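Long-range contacts in mandelate racemase/muconate lactonizing protein (Thermobispora bispora, PDB 3VC5), which probably dehydrates D-glucarate to 5-dehydro-4-deoxy-D-glucarate with the help of magnesium, as a glucarate dehydratase of the enolase superfamily: residues 48-52 / 412-418; 135-139 / 317-321; 310-314 / 346-350. All blocks are in the same frame, centred on the assembly; numbering follows the deposited sequence.

Interaction 1. Residues 48-52 / 412-418; sequences QPWAL and QYERCGI
Trp50 holds its indole CG anti to its own carbonyl carbon (chi1 -61°), which carries the ring system to Cys416 CB, while Cys416 SG sits between backbone N and carbonyl carbon (chi1 77°), oblique to the ring and turned toward Ile418 N. Cys416 CB lies over one indole face, 3.5 Å from the centroid of the Trp50 five-membered ring and only 7° off its normal: a CH-pi contact, the carbon lying almost on the ring normal. The sulfur is farther from that ring; it accepts a long bond from Ile418 N, 3.5 Å from Cys416 SG, within the turn where Gly417, at positive phi, leaves the helix. At the six-membered end of the indole, Gln412 crosses at about a right angle, its NE2 3.7 Å from Trp50 CZ3, and is held there by the carbonyl of Ala34. The Arg415 guanidinium, nearly perpendicular to the indole plane and salt-bridged to Glu411, approaches obliquely through NH1, 4.1 Å from Trp50 CZ2.

The geometry joins the start of strand 50-60, the middle strand of the antiparallel sheet in the N-terminal domain of this enolase-superfamily fold, to the C-terminal end of helix 403-415. Along the strand, Trp50 and Leu52 both point toward this helix end, whereas Ala51 between them points away. Ile418 CD1 comes to the edge of the indole and also touches Gln48 CB at 3.8 Å; beyond it, Leu52 CD2 lies 3.8 Å from Ile418 O and 4.1 Å from Tyr413 CD1. Replacing Trp50 by an alanine would probably leave Cys416 CB without its aromatic face and open a gap between Gln412 and Ile418. Gln48 turns its OE1 to the backbone N of Asp422, beyond the turn.

Interaction 2. Residues 135-139 / 317-321; sequences EVACL and GLVRS
The backbones of Glu135 and Gly317 come close, 5.8 Å between their CA atoms, where the flank of helix 123-146, in the N-terminal capping domain, meets the first turn of helix 318-330 of the barrel domain. Glu135, with its chain bent at chi2 (-112°), turns its carboxylate onto the first-turn amides, so that a side chain of one domain caps a helix of the other. Leu318 N donates to Glu135 OE1 at 2.8 Å, on the syn side but 25° out of the carboxylate plane; Val319 N donates to Glu135 OE2 at 2.9 Å, using the syn lone pair in a straighter bond (164°). A water adds a third link, donating to Glu135 OE2 and accepting from Arg320 N. Both carboxylate oxygens are thus engaged at a helix N-terminus, whose dipole would probably favour the ionised form of this buried acid. Gly317 is the N-cap residue; a CB there would clash with Glu135 OE1, and its backbone angles would also jam one against the preceding carbonyl O. Its own carbonyl O accepts from Ser321 N and Ser321 OG, which arrive from opposite faces of the carbonyl plane. Beside the polar grip, Leu139 CD1 packs on Leu318 CB at 3.8 Å, and Val136 CG2 on Leu318 CG at 4.1 Å. Leu95 of helix 95-106 touches Glu135, and helix 344-355 packs alongside, with Ala349 against Val136 and Leu353 against Leu318.

Interaction 3. Residues 310-314 / 346-350; sequences IDHHY and SLAAM
At the C-terminal end of strand 307-310 in the barrel domain, Asp311 bonds through OD2 to ND1 of His338, the predicted proton acceptor that follows strand 334-337, an arrangement consistent with the His-Asp dyad of this family. His313 and Ser346 continue the hydrogen-bond chain as a probable second shell that positions Asp311. Across the contact, His313 NE2 and Ser346 OG are 2.7 Å apart in a hydrogen bond whose donor could be either atom; Ser346 OG lies near the imidazole plane and is also bonded to Arg53. The other ring nitrogen, His313 ND1, donates to Asp311 OD1 at 2.8 Å, with that oxygen 7° out of the ring plane, and both bonds fix the ring's rotation. His312 NE2 lies over one face of the His313 ring, 3.4 Å from its plane and displaced toward the rim. The His312 ring itself meets helix 344-355 with Met350 CG at its edge, 3.9 Å from His312 CE1, while Ala349 CB is 3.7 Å from His312 CE1. Asp311 OD1 takes a second bond, from His313 N at 2.7 Å on its anti side, a capping bond at the start of the short, weakly bonded helix 312-315.

How the interactions relate
Interactions 2 and 3 are buried neighbours, their centres about 9 Å apart, whereas interaction 1 is a surface contact with its centre 22 Å or more from either. Interactions 2 and 3 are joined through helices 312-315 and 318-330, which follow each other in the chain: Gly317 N probably bonds His312 O, and Leu318 CD2 and Val136 CG2 pack against the His312 ring. The chemistry follows this placement. Interaction 1 joins strand and helix end by aromatic and aliphatic packing, without hydrogen bonds between its segments; interaction 2 sets a carboxylate on a helix N-terminus across two domains; interaction 3 runs a polar chain toward the predicted catalytic His338.

Interaction 1. Residues 48-52 / 412-418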
loop_
_atom_site.group_PDB
_atom_site.type_symbol
_atom_site.label_atom_id
_atom_site.label_comp_id
_atom_site.label_asym_id
_atom_site.label_seq_id
_atom_site.Cartn_x
_atom_site.Cartn_y
_atom_site.Cartn_z
ATOM N N GLN A 48 1.342 4.940 -35.173
ATOM C CA GLN A 48 2.372 5.150 -36.177
ATOM C C GLN A 48 3.113 3.841 -36.473
ATOM O O GLN A 48 3.010 2.880 -35.719
ATOM C CB GLN A 48 3.343 6.238 -35.732
ATOM C CG GLN A 48 2.735 7.644 -35.777
ATOM C CD GLN A 48 3.463 8.605 -34.871
ATOM O OE1 GLN A 48 3.451 8.447 -33.642
ATOM N NE2 GLN A 48 4.105 9.606 -35.464
ATOM N N PRO A 49 3.887 3.815 -37.562
ATOM C CA PRO A 49 4.525 2.542 -37.930
ATOM C C PRO A 49 5.629 2.073 -36.964
ATOM O O PRO A 49 6.022 0.885 -36.982
ATOM C CB PRO A 49 5.142 2.826 -39.320
ATOM C CG PRO A 49 4.594 4.113 -39.770
ATOM C CD PRO A 49 4.042 4.867 -38.583
ATOM N N TRP A 50 6.146 3.001 -36.173
ATOM C CA TRP A 50 7.119 2.687 -35.116
ATOM C C TRP A 50 6.553 3.111 -33.773
ATOM O O TRP A 50 6.042 4.240 -33.648
ATOM C CB TRP A 50 8.433 3.434 -35.334
ATOM C CG TRP A 50 9.117 3.093 -36.618
ATOM C CD1 TRP A 50 9.099 3.826 -37.790
ATOM C CD2 TRP A 50 9.911 1.923 -36.890
ATOM N NE1 TRP A 50 9.856 3.186 -38.756
ATOM C CE2 TRP A 50 10.355 2.019 -38.230
ATOM C CE3 TRP A 50 10.297 0.811 -36.129
ATOM C CZ2 TRP A 50 11.152 1.039 -38.826
ATOM C CZ3 TRP A 50 11.088 -0.158 -36.714
ATOM C CH2 TRP A 50 11.518 -0.033 -38.057
ATOM N N ALA A 51 6.662 2.228 -32.778
ATOM C CA ALA A 51 6.380 2.562 -31.389
ATOM C C ALA A 51 7.740 2.726 -30.691
ATOM O O ALA A 51 8.705 2.038 -31.029
ATOM C CB ALA A 51 5.555 1.464 -30.717
ATOM N N LEU A 52 7.819 3.669 -29.752
ATOM C CA LEU A 52 9.073 3.989 -29.063
ATOM C C LEU A 52 9.013 3.474 -27.613
ATOM O O LEU A 52 7.954 3.505 -26.970
ATOM C CB LEU A 52 9.216 5.511 -29.006
ATOM C CG LEU A 52 9.108 6.254 -30.352
ATOM C CD1 LEU A 52 9.267 7.760 -30.170
ATOM C CD2 LEU A 52 10.116 5.718 -31.377
ATOM N N GLN A 412 17.147 0.925 -35.014
ATOM C CA GLN A 412 15.862 1.284 -35.612
ATOM C C GLN A 412 15.417 2.649 -35.082
ATOM O O GLN A 412 14.949 3.487 -35.837
ATOM C CB GLN A 412 14.826 0.197 -35.306
ATOM C CG GLN A 412 15.105 -1.067 -36.131
ATOM C CD GLN A 412 14.253 -2.290 -35.812
ATOM O OE1 GLN A 412 14.371 -3.303 -36.522
ATOM N NE2 GLN A 412 13.432 -2.239 -34.745
ATOM N N TYR A 413 15.512 2.849 -33.766
ATOM C CA TYR A 413 15.192 4.160 -33.183
ATOM C C TYR A 413 15.958 5.276 -33.878
ATOM O O TYR A 413 15.382 6.317 -34.234
ATOM C CB TYR A 413 15.529 4.165 -31.680
ATOM C CG TYR A 413 15.337 5.522 -31.055
ATOM C CD1 TYR A 413 14.087 5.925 -30.608
ATOM C CD2 TYR A 413 16.409 6.403 -30.941
ATOM C CE1 TYR A 413 13.906 7.204 -30.021
ATOM C CE2 TYR A 413 16.249 7.671 -30.375
ATOM C CZ TYR A 413 14.996 8.061 -29.929
ATOM O OH TYR A 413 14.854 9.316 -29.377
ATOM N N GLU A 414 17.261 5.074 -34.064
ATOM C CA GLU A 414 18.092 6.130 -34.647
ATOM C C GLU A 414 17.538 6.622 -35.985
ATOM O O GLU A 414 17.533 7.826 -36.240
ATOM C CB GLU A 414 19.569 5.711 -34.776
ATOM C CG GLU A 414 20.309 5.661 -33.430
ATOM C CD GLU A 414 20.400 7.035 -32.741
ATOM O OE1 GLU A 414 21.017 7.961 -33.307
ATOM O OE2 GLU A 414 19.862 7.187 -31.620
ATOM N N ARG A 415 17.064 5.715 -36.836
ATOM C CA ARG A 415 16.639 6.141 -38.176
ATOM C C ARG A 415 15.152 6.059 -38.467
ATOM O O ARG A 415 14.758 6.235 -39.605
ATOM C CB ARG A 415 17.423 5.392 -39.252
ATOM C CG ARG A 415 17.628 3.958 -38.942
ATOM C CD ARG A 415 16.619 3.059 -39.606
ATOM N NE ARG A 415 17.002 1.656 -39.460
ATOM C CZ ARG A 415 16.201 0.622 -39.725
ATOM N NH1 ARG A 415 14.967 0.812 -40.197
ATOM N NH2 ARG A 415 16.645 -0.602 -39.538
ATOM N N CYS A 416 14.311 5.879 -37.445
ATOM C CA CYS A 416 12.898 5.627 -37.715
ATOM C C CYS A 416 12.123 6.912 -38.001
ATOM O O CYS A 416 10.980 6.868 -38.488
ATOM C CB CYS A 416 12.265 4.851 -36.561
ATOM S SG CYS A 416 11.898 5.874 -35.096
ATOM N N GLY A 417 12.736 8.053 -37.695
ATOM C CA GLY A 417 12.148 9.349 -38.025
ATOM C C GLY A 417 11.019 9.773 -37.103
ATOM O O GLY A 417 10.307 10.736 -37.407
ATOM N N ILE A 418 10.844 9.066 -35.980
ATOM C CA ILE A 418 9.800 9.433 -35.001
ATOM C C ILE A 418 10.458 9.629 -33.652
ATOM O O ILE A 418 11.298 8.836 -33.250
ATOM C CB ILE A 418 8.671 8.358 -34.891
ATOM C CG1 ILE A 418 7.960 8.209 -36.247
ATOM C CG2 ILE A 418 7.653 8.761 -33.823
ATOM C CD1 ILE A 418 6.963 7.097 -36.296
#

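Interaction 2. Residues 135-139 / 317-321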
loop_
_atom_site.group_PDB
_atom_site.type_symbol
_atom_site.label_atom_id
_atom_site.label_comp_id
_atom_site.label_asym_id
_atom_site.label_seq_id
_atom_site.Cartn_x
_atom_site.Cartn_y
_atom_site.Cartn_z
ATOM N N GLU A 135 12.656 1.771 -10.636
ATOM C CA GLU A 135 12.155 0.947 -9.538
ATOM C C GLU A 135 12.077 -0.522 -9.967
ATOM O O GLU A 135 12.460 -1.416 -9.216
ATOM C CB GLU A 135 10.806 1.447 -9.049
ATOM C CG GLU A 135 10.302 0.708 -7.804
ATOM C CD GLU A 135 9.077 -0.164 -8.047
ATOM O OE1 GLU A 135 8.844 -0.615 -9.192
ATOM O OE2 GLU A 135 8.318 -0.401 -7.067
ATOM N N VAL A 136 11.513 -0.765 -11.151
ATOM C CA VAL A 136 11.434 -2.130 -11.676
ATOM C C VAL A 136 12.830 -2.755 -11.762
ATOM O O VAL A 136 13.018 -3.932 -11.363
ATOM C CB VAL A 136 10.688 -2.163 -13.057
ATOM C CG1 VAL A 136 10.831 -3.546 -13.729
ATOM C CG2 VAL A 136 9.265 -1.761 -12.851
ATOM N N ALA A 137 13.808 -1.996 -12.249
ATOM C CA ALA A 137 15.208 -2.516 -12.382
ATOM C C ALA A 137 15.814 -2.820 -10.994
ATOM O O ALA A 137 16.507 -3.833 -10.801
ATOM C CB ALA A 137 16.072 -1.507 -13.112
ATOM N N CYS A 138 15.513 -1.979 -10.014
ATOM C CA CYS A 138 16.013 -2.201 -8.645
ATOM C C CYS A 138 15.356 -3.457 -8.049
ATOM O O CYS A 138 16.002 -4.225 -7.332
ATOM C CB CYS A 138 15.755 -0.958 -7.750
ATOM S SG CYS A 138 16.889 0.371 -8.157
ATOM N N LEU A 139 14.062 -3.674 -8.307
ATOM C CA LEU A 139 13.425 -4.893 -7.813
ATOM C C LEU A 139 14.002 -6.125 -8.507
ATOM O O LEU A 139 14.162 -7.188 -7.873
ATOM C CB LEU A 139 11.896 -4.842 -8.007
ATOM C CG LEU A 139 11.189 -3.737 -7.201
ATOM C CD1 LEU A 139 9.688 -3.785 -7.583
ATOM C CD2 LEU A 139 11.354 -4.013 -5.698
ATOM N N GLY A 317 5.665 2.467 -10.468
ATOM C CA GLY A 317 6.368 1.231 -10.161
ATOM C C GLY A 317 5.506 0.164 -9.519
ATOM O O GLY A 317 4.301 0.379 -9.237
ATOM N N LEU A 318 6.110 -1.001 -9.264
ATOM C CA LEU A 318 5.331 -2.115 -8.762
ATOM C C LEU A 318 4.817 -1.934 -7.322
ATOM O O LEU A 318 3.658 -2.245 -7.013
ATOM C CB LEU A 318 6.104 -3.431 -8.891
ATOM C CG LEU A 318 6.772 -3.641 -10.260
ATOM C CD1 LEU A 318 7.292 -5.066 -10.312
ATOM C CD2 LEU A 318 5.792 -3.394 -11.431
ATOM N N VAL A 319 5.692 -1.503 -6.422
ATOM C CA VAL A 319 5.264 -1.328 -5.040
ATOM C C VAL A 319 4.169 -0.271 -4.903
ATOM O O VAL A 319 3.132 -0.551 -4.256
ATOM C CB VAL A 319 6.468 -1.014 -4.114
ATOM C CG1 VAL A 319 5.988 -0.769 -2.699
ATOM C CG2 VAL A 319 7.429 -2.177 -4.159
ATOM N N ARG A 320 4.346 0.898 -5.526
ATOM C CA ARG A 320 3.298 1.933 -5.445
ATOM C C ARG A 320 1.983 1.410 -6.044
ATOM O O ARG A 320 0.897 1.658 -5.501
ATOM C CB ARG A 320 3.726 3.235 -6.122
ATOM C CG ARG A 320 4.712 4.081 -5.305
ATOM C CD ARG A 320 5.139 5.381 -5.973
ATOM N NE ARG A 320 4.070 6.275 -6.452
ATOM C CZ ARG A 320 3.667 7.380 -5.823
ATOM N NH1 ARG A 320 4.217 7.698 -4.657
ATOM N NH2 ARG A 320 2.706 8.159 -6.353
ATOM N N SER A 321 2.093 0.655 -7.131
ATOM C CA SER A 321 0.890 0.077 -7.760
ATOM C C SER A 321 0.205 -0.874 -6.782
ATOM O O SER A 321 -1.035 -0.889 -6.689
ATOM C CB SER A 321 1.224 -0.629 -9.068
ATOM O OG SER A 321 1.672 0.301 -10.041
HETATM O O HOH W 1 6.971 1.746 -6.484
#

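Interaction 3. Residues 310-314 / 346-350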
loop_
_atom_site.group_PDB
_atom_site.type_symbol
_atom_site.label_atom_id
_atom_site.label_comp_id
_atom_site.label_asym_id
_atom_site.label_seq_id
_atom_site.Cartn_x
_atom_site.Cartn_y
_atom_site.Cartn_z
ATOM N N ILE A 310 -4.995 -0.216 -13.370
ATOM C CA ILE A 310 -3.714 0.229 -12.830
ATOM C C ILE A 310 -2.662 0.091 -13.952
ATOM O O ILE A 310 -2.859 -0.634 -14.949
ATOM C CB ILE A 310 -3.344 -0.653 -11.616
ATOM C CG1 ILE A 310 -2.292 0.007 -10.728
ATOM C CG2 ILE A 310 -2.821 -2.022 -12.059
ATOM C CD1 ILE A 310 -2.823 1.277 -10.053
ATOM N N ASP A 311 -1.537 0.776 -13.793
ATOM C CA ASP A 311 -0.475 0.704 -14.794
ATOM C C ASP A 311 0.790 1.194 -14.125
ATOM O O ASP A 311 0.890 2.391 -13.796
ATOM C CB ASP A 311 -0.819 1.527 -16.052
ATOM C CG ASP A 311 0.254 1.429 -17.125
ATOM O OD1 ASP A 311 1.450 1.205 -16.755
ATOM O OD2 ASP A 311 -0.059 1.671 -18.320
ATOM N N HIS A 312 1.707 0.277 -13.836
ATOM C CA HIS A 312 2.906 0.654 -13.067
ATOM C C HIS A 312 3.748 1.673 -13.794
ATOM O O HIS A 312 4.594 2.343 -13.159
ATOM C CB HIS A 312 3.740 -0.571 -12.689
ATOM C CG HIS A 312 4.571 -1.133 -13.810
ATOM N ND1 HIS A 312 4.129 -2.164 -14.610
ATOM C CD2 HIS A 312 5.825 -0.823 -14.246
ATOM C CE1 HIS A 312 5.065 -2.466 -15.496
ATOM N NE2 HIS A 312 6.127 -1.702 -15.266
ATOM N N HIS A 313 3.566 1.794 -15.122
ATOM C CA HIS A 313 4.411 2.725 -15.885
ATOM C C HIS A 313 4.077 4.178 -15.594
ATOM O O HIS A 313 4.891 5.060 -15.868
ATOM C CB HIS A 313 4.293 2.482 -17.399
ATOM C CG HIS A 313 4.661 1.090 -17.819
ATOM N ND1 HIS A 313 3.727 0.088 -17.903
ATOM C CD2 HIS A 313 5.838 0.554 -18.237
ATOM C CE1 HIS A 313 4.324 -1.030 -18.330
ATOM N NE2 HIS A 313 5.611 -0.771 -18.511
ATOM N N TYR A 314 2.878 4.449 -15.076
ATOM C CA TYR A 314 2.600 5.853 -14.691
ATOM C C TYR A 314 2.049 5.987 -13.276
ATOM O O TYR A 314 1.866 7.123 -12.820
ATOM C CB TYR A 314 1.718 6.601 -15.737
ATOM C CG TYR A 314 0.339 6.005 -15.979
ATOM C CD1 TYR A 314 -0.721 6.280 -15.123
ATOM C CD2 TYR A 314 0.093 5.168 -17.075
ATOM C CE1 TYR A 314 -2.000 5.782 -15.368
ATOM C CE2 TYR A 314 -1.172 4.674 -17.328
ATOM C CZ TYR A 314 -2.201 4.934 -16.445
ATOM O OH TYR A 314 -3.453 4.413 -16.710
ATOM N N SER A 346 8.629 -5.010 -19.656
ATOM C CA SER A 346 7.305 -4.549 -19.171
ATOM C C SER A 346 6.384 -5.753 -18.943
ATOM O O SER A 346 5.694 -5.812 -17.934
ATOM C CB SER A 346 6.649 -3.586 -20.153
ATOM O OG SER A 346 7.268 -2.326 -20.014
ATOM N N LEU A 347 6.385 -6.725 -19.860
ATOM C CA LEU A 347 5.489 -7.897 -19.674
ATOM C C LEU A 347 5.861 -8.673 -18.412
ATOM O O LEU A 347 4.965 -9.077 -17.638
ATOM C CB LEU A 347 5.519 -8.860 -20.868
ATOM C CG LEU A 347 4.482 -10.004 -20.805
ATOM C CD1 LEU A 347 3.053 -9.517 -20.714
ATOM C CD2 LEU A 347 4.643 -10.908 -22.023
ATOM N N ALA A 348 7.164 -8.829 -18.143
ATOM C CA ALA A 348 7.597 -9.556 -16.927
ATOM C C ALA A 348 7.121 -8.755 -15.699
ATOM O O ALA A 348 6.566 -9.318 -14.754
ATOM C CB ALA A 348 9.092 -9.708 -16.891
ATOM N N ALA A 349 7.331 -7.432 -15.738
ATOM C CA ALA A 349 6.955 -6.591 -14.594
ATOM C C ALA A 349 5.436 -6.624 -14.344
ATOM O O ALA A 349 4.993 -6.769 -13.202
ATOM C CB ALA A 349 7.443 -5.191 -14.790
ATOM N N MET A 350 4.658 -6.500 -15.420
ATOM C CA MET A 350 3.206 -6.608 -15.350
ATOM C C MET A 350 2.774 -7.897 -14.705
ATOM O O MET A 350 1.838 -7.937 -13.889
ATOM C CB MET A 350 2.563 -6.454 -16.743
ATOM C CG MET A 350 2.781 -5.062 -17.353
ATOM S SD MET A 350 2.652 -5.076 -19.174
ATOM C CE MET A 350 0.896 -5.155 -19.398
#